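Local coordinates for protein archaemetzincin (Archaeoglobus fulgidus, PDB 3ZVS) that is probably a zinc-dependent metalloprotease of the metzincin type, with one catalytic and one apparently structural zinc ion, whose natural substrate is unknown, at residues P7-S12 and A35-L40; G83-G88 and V116-H121. All blocks are in the same frame, centred on the assembly; numbering follows the deposited sequence.

Interaction 1: P7-S12 and A35-L40; sequences PLSVNS and ASDVSL
Pro7, the last residue of strand 2-7, meets Ala35 through its ring, CB lying 3.9 Å from the CB of Ala35, and its carbonyl O accepts the N-H of Ser36 at 3.1 Å, the donor tilted 34° from the carbonyl plane. At Leu8 the chain turns its CA hydrogen to the O of Ser36, while the CD2 branch reaches the hydroxyl of Ser36 and CB packs on the CB of Val38; Ile55 of helix 52-58 touches both Leu8 and Val38, and Leu8 O is bonded to Thr69 OG1 of the neighbouring strand 65-69. Ser9 N then binds the same Ser36 O at 2.9 Å, in the carbonyl plane. With OG anti to its own carbonyl carbon (chi1 -57°), the Ser9 hydroxyl accepts the N-H of Val38 at 2.9 Å, nearly straight at 160°, close beside the CA of Asp37. An alanine here would probably leave the Val38 N-H without this acceptor and weaken the hold on the backbone there. A single parallel bridge at Leu8 and Ser36, with the serine hydroxyl bonding just beyond it, continues the pairing of the adjacent parallel strands 2-7 and 29-32 into the loops after them.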
loop_
_atom_site.group_PDB
_atom_site.type_symbol
_atom_site.label_atom_id
_atom_site.label_comp_id
_atom_site.label_asym_id
_atom_site.label_seq_id
_atom_site.Cartn_x
_atom_site.Cartn_y
_atom_site.Cartn_z
ATOM N N PRO A 7 1.748 -2.565 -10.791
ATOM C CA PRO A 7 2.181 -1.179 -10.952
ATOM C C PRO A 7 1.115 -0.382 -11.704
ATOM O O PRO A 7 0.641 -0.828 -12.768
ATOM C CB PRO A 7 3.506 -1.301 -11.762
ATOM C CG PRO A 7 3.864 -2.756 -11.702
ATOM C CD PRO A 7 2.546 -3.476 -11.630
ATOM N N LEU A 8 0.745 0.762 -11.177
ATOM C CA LEU A 8 -0.265 1.620 -11.764
ATOM C C LEU A 8 0.258 3.041 -11.787
ATOM O O LEU A 8 0.131 3.763 -10.786
ATOM C CB LEU A 8 -1.551 1.575 -10.955
ATOM C CG LEU A 8 -2.256 0.240 -10.863
ATOM C CD1 LEU A 8 -3.363 0.298 -9.824
ATOM C CD2 LEU A 8 -2.825 -0.199 -12.175
ATOM N N SER A 9 0.911 3.438 -12.875
ATOM C CA SER A 9 1.589 4.739 -12.924
ATOM C C SER A 9 2.544 4.960 -11.748
ATOM O O SER A 9 2.339 5.837 -10.913
ATOM C CB SER A 9 0.597 5.869 -12.998
ATOM O OG SER A 9 -0.260 5.708 -14.135
ATOM N N VAL A 10 3.603 4.176 -11.739
ATOM C CA VAL A 10 4.561 4.171 -10.639
ATOM C C VAL A 10 5.952 3.907 -11.176
ATOM O O VAL A 10 6.130 3.147 -12.121
ATOM C CB VAL A 10 4.158 3.133 -9.564
ATOM C CG1 VAL A 10 4.271 1.703 -10.066
ATOM C CG2 VAL A 10 4.972 3.355 -8.267
ATOM N N ASN A 11 6.952 4.510 -10.544
ATOM C CA ASN A 11 8.363 4.250 -10.874
ATOM C C ASN A 11 8.698 2.757 -10.753
ATOM O O ASN A 11 8.391 2.098 -9.738
ATOM C CB ASN A 11 9.215 5.035 -9.894
ATOM C CG ASN A 11 10.697 4.987 -10.209
ATOM O OD1 ASN A 11 11.152 4.311 -11.137
ATOM N ND2 ASN A 11 11.459 5.708 -9.434
ATOM N N SER A 12 9.289 2.193 -11.805
ATOM C CA SER A 12 9.645 0.772 -11.809
ATOM C C SER A 12 10.608 0.409 -10.690
ATOM O O SER A 12 10.573 -0.717 -10.170
ATOM C CB SER A 12 10.248 0.380 -13.175
ATOM O OG SER A 12 11.431 1.094 -13.434
ATOM N N ALA A 35 3.133 -3.435 -15.904
ATOM C CA ALA A 35 2.753 -2.073 -15.578
ATOM C C ALA A 35 1.646 -1.549 -16.472
ATOM O O ALA A 35 1.568 -1.897 -17.653
ATOM C CB ALA A 35 3.924 -1.175 -15.673
ATOM N N SER A 36 0.775 -0.736 -15.908
ATOM C CA SER A 36 -0.258 -0.059 -16.670
ATOM C C SER A 36 -0.419 1.321 -16.079
ATOM O O SER A 36 -0.017 1.584 -14.940
ATOM C CB SER A 36 -1.600 -0.842 -16.669
ATOM O OG SER A 36 -2.231 -0.838 -15.406
ATOM N N ASP A 37 -0.981 2.241 -16.847
ATOM C CA ASP A 37 -1.332 3.532 -16.293
ATOM C C ASP A 37 -2.599 3.391 -15.463
ATOM O O ASP A 37 -3.539 2.694 -15.867
ATOM C CB ASP A 37 -1.585 4.549 -17.407
ATOM C CG ASP A 37 -0.358 4.839 -18.249
ATOM O OD1 ASP A 37 0.787 4.511 -17.869
ATOM O OD2 ASP A 37 -0.551 5.389 -19.354
ATOM N N VAL A 38 -2.660 4.077 -14.321
ATOM C CA VAL A 38 -3.839 4.045 -13.489
ATOM C C VAL A 38 -5.028 4.567 -14.324
ATOM O O VAL A 38 -4.878 5.484 -15.140
ATOM C CB VAL A 38 -3.588 4.765 -12.137
ATOM C CG1 VAL A 38 -3.365 6.278 -12.327
ATOM C CG2 VAL A 38 -4.711 4.478 -11.179
ATOM N N SER A 39 -6.189 3.947 -14.151
ATOM C CA SER A 39 -7.341 4.251 -15.012
ATOM C C SER A 39 -7.846 5.675 -14.831
ATOM O O SER A 39 -8.157 6.097 -13.725
ATOM C CB SER A 39 -8.474 3.266 -14.735
ATOM O OG SER A 39 -9.572 3.540 -15.621
ATOM N N LEU A 40 -7.993 6.397 -15.958
ATOM C CA LEU A 40 -8.694 7.677 -15.953
ATOM C C LEU A 40 -10.152 7.586 -15.503
ATOM O O LEU A 40 -10.706 8.578 -15.056
ATOM C CB LEU A 40 -8.597 8.351 -17.326
ATOM C CG LEU A 40 -7.212 8.879 -17.659
ATOM C CD1 LEU A 40 -7.169 9.245 -19.147
ATOM C CD2 LEU A 40 -6.797 10.056 -16.807
#

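Interaction 2: G83-G88 and V116-H121; sequences GEAELG and VHEIGH. With ZN (zinc ion), chain D.
The metzincin active site places its HExxH zinc-binding helix against the edge strand of the sheet, and here that pairing brings Ala85 of strand 83-85 onto Glu118 and His121 of helix 104-122. Strand 83-85 and the helical piece 116-121 run nearly parallel, at 19°, with axes 7.9 Å apart. Ala85 CB sits 3.4 Å from the CB of His121, a close fit, and 3.6 Å from OE1 of Glu118. The Glu118 side chain is bent at chi2 (-51°), and its carboxylate lies beside the backbone of Gly83 and Glu84. Gly83, with no side chain, lets OE2 lie 3.6 Å from its CA, whereas OE1 comes 3.4 Å from Glu84 N at an angle too poor for a hydrogen bond. Farther along, the N-H of Gly88 binds the carbonyl O of His121 at 3.1 Å, almost straight and in the carbonyl plane, and the CA of Leu87 adds a CH...O contact to the same oxygen; CD1 of Leu87 also approaches it. NE2 of His117 and NE2 of His121 each bind the zinc ion at 2.1 Å, and His127 supplies the third histidine. In the second shell, Val133 O accepts from ND1 of His117, and Leu125 O from ND1 of His121. These bonds probably help to orient each NE2 toward the metal and would tend to make the imidazoles stronger donors. With Ala92 and Leu66, the strand helps to hold the flank of Glu118, probably the proton acceptor, consistent with its carboxylate being kept for chemistry at the zinc.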
loop_
_atom_site.group_PDB
_atom_site.type_symbol
_atom_site.label_atom_id
_atom_site.label_comp_id
_atom_site.label_asym_id
_atom_site.label_seq_id
_atom_site.Cartn_x
_atom_site.Cartn_y
_atom_site.Cartn_z
ATOM N N GLY A 83 -3.693 4.652 1.219
ATOM C CA GLY A 83 -4.089 3.411 0.613
ATOM C C GLY A 83 -5.521 3.069 1.001
ATOM O O GLY A 83 -6.172 3.784 1.777
ATOM N N GLU A 84 -5.987 1.959 0.459
ATOM C CA GLU A 84 -7.274 1.375 0.785
ATOM C C GLU A 84 -7.164 -0.125 0.560
ATOM O O GLU A 84 -6.487 -0.586 -0.380
ATOM C CB GLU A 84 -8.439 1.962 -0.034
ATOM C CG GLU A 84 -9.823 1.489 0.529
ATOM C CD GLU A 84 -11.048 2.062 -0.150
ATOM O OE1 GLU A 84 -10.891 2.885 -1.039
ATOM O OE2 GLU A 84 -12.176 1.676 0.233
ATOM N N ALA A 85 -7.779 -0.910 1.439
ATOM C CA ALA A 85 -7.707 -2.343 1.375
ATOM C C ALA A 85 -9.050 -2.990 1.647
ATOM O O ALA A 85 -9.892 -2.437 2.371
ATOM C CB ALA A 85 -6.658 -2.858 2.401
ATOM N N GLU A 86 -9.236 -4.176 1.091
ATOM C CA GLU A 86 -10.352 -5.043 1.481
ATOM C C GLU A 86 -9.947 -5.829 2.733
ATOM O O GLU A 86 -9.086 -6.703 2.658
ATOM C CB GLU A 86 -10.668 -6.023 0.357
ATOM C CG GLU A 86 -11.033 -5.332 -0.944
ATOM C CD GLU A 86 -11.251 -6.299 -2.088
ATOM O OE1 GLU A 86 -10.663 -7.383 -2.101
ATOM O OE2 GLU A 86 -12.062 -5.977 -2.978
ATOM N N LEU A 87 -10.560 -5.533 3.880
ATOM C CA LEU A 87 -10.202 -6.210 5.123
ATOM C C LEU A 87 -10.522 -7.704 5.040
ATOM O O LEU A 87 -11.685 -8.079 4.861
ATOM C CB LEU A 87 -10.951 -5.565 6.293
ATOM C CG LEU A 87 -10.610 -6.168 7.655
ATOM C CD1 LEU A 87 -9.247 -5.771 8.182
ATOM C CD2 LEU A 87 -11.672 -5.793 8.689
ATOM N N GLY A 88 -9.491 -8.533 5.111
ATOM C CA GLY A 88 -9.637 -9.972 4.937
ATOM C C GLY A 88 -10.081 -10.424 3.551
ATOM O O GLY A 88 -10.485 -11.577 3.387
ATOM N N VAL A 116 3.402 -2.826 3.517
ATOM C CA VAL A 116 3.185 -3.837 4.528
ATOM C C VAL A 116 1.877 -3.581 5.262
ATOM O O VAL A 116 1.097 -4.507 5.502
ATOM C CB VAL A 116 4.376 -3.872 5.474
ATOM C CG1 VAL A 116 4.089 -4.752 6.703
ATOM C CG2 VAL A 116 5.610 -4.445 4.755
ATOM N N HIS A 117 1.622 -2.319 5.597
ATOM C CA HIS A 117 0.370 -1.916 6.262
ATOM C C HIS A 117 -0.859 -2.344 5.443
ATOM O O HIS A 117 -1.807 -2.932 5.933
ATOM C CB HIS A 117 0.399 -0.403 6.459
ATOM C CG HIS A 117 -0.808 0.137 7.145
ATOM N ND1 HIS A 117 -0.855 0.347 8.511
ATOM C CD2 HIS A 117 -2.035 0.491 6.671
ATOM C CE1 HIS A 117 -2.044 0.838 8.839
ATOM N NE2 HIS A 117 -2.774 0.939 7.739
ATOM N N GLU A 118 -0.849 -2.007 4.155
ATOM C CA GLU A 118 -1.981 -2.348 3.305
ATOM C C GLU A 118 -2.176 -3.860 3.203
ATOM O O GLU A 118 -3.281 -4.369 3.260
ATOM C CB GLU A 118 -1.796 -1.739 1.903
ATOM C CG GLU A 118 -1.891 -0.224 1.874
ATOM C CD GLU A 118 -3.117 0.316 2.553
ATOM O OE1 GLU A 118 -4.225 -0.255 2.366
ATOM O OE2 GLU A 118 -3.006 1.302 3.298
ATOM N N ILE A 119 -1.103 -4.586 3.006
ATOM C CA ILE A 119 -1.199 -6.033 2.872
ATOM C C ILE A 119 -1.693 -6.634 4.200
ATOM O O ILE A 119 -2.490 -7.545 4.201
ATOM C CB ILE A 119 0.154 -6.642 2.402
ATOM C CG1 ILE A 119 0.446 -6.244 0.962
ATOM C CG2 ILE A 119 0.157 -8.153 2.510
ATOM C CD1 ILE A 119 1.914 -6.378 0.620
ATOM N N GLY A 120 -1.249 -6.085 5.325
ATOM C CA GLY A 120 -1.746 -6.543 6.609
ATOM C C GLY A 120 -3.257 -6.446 6.684
ATOM O O GLY A 120 -3.892 -7.355 7.224
ATOM N N HIS A 121 -3.835 -5.356 6.194
ATOM C CA HIS A 121 -5.296 -5.273 6.133
ATOM C C HIS A 121 -5.913 -6.367 5.270
ATOM O O HIS A 121 -6.923 -6.953 5.650
ATOM C CB HIS A 121 -5.765 -3.954 5.544
ATOM C CG HIS A 121 -5.655 -2.751 6.442
ATOM N ND1 HIS A 121 -6.118 -2.708 7.741
ATOM C CD2 HIS A 121 -5.218 -1.501 6.165
ATOM C CE1 HIS A 121 -5.963 -1.475 8.218
ATOM N NE2 HIS A 121 -5.399 -0.733 7.283
HETATM ZN ZN ZN D . -4.823 1.230 7.585
#

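Interactions 1 and 2 do not touch: their centres are about 19 Å apart and their nearest atoms about 10 Å. They follow one another along the chain and engage different parts of the same mixed sheet, 7-12 and 35-40 joining the loops after strands 2-7 and 29-32, 83-88 lying on and beyond the outermost strand at the opposite side. Only interaction 2 contains zinc ligands; the side chain of Leu8 is about 12 Å from that of Glu118. Malonate ions are found near both: one is about 6 Å from the side chain of Val38, and one about 3 Å from that of His121, at the catalytic zinc.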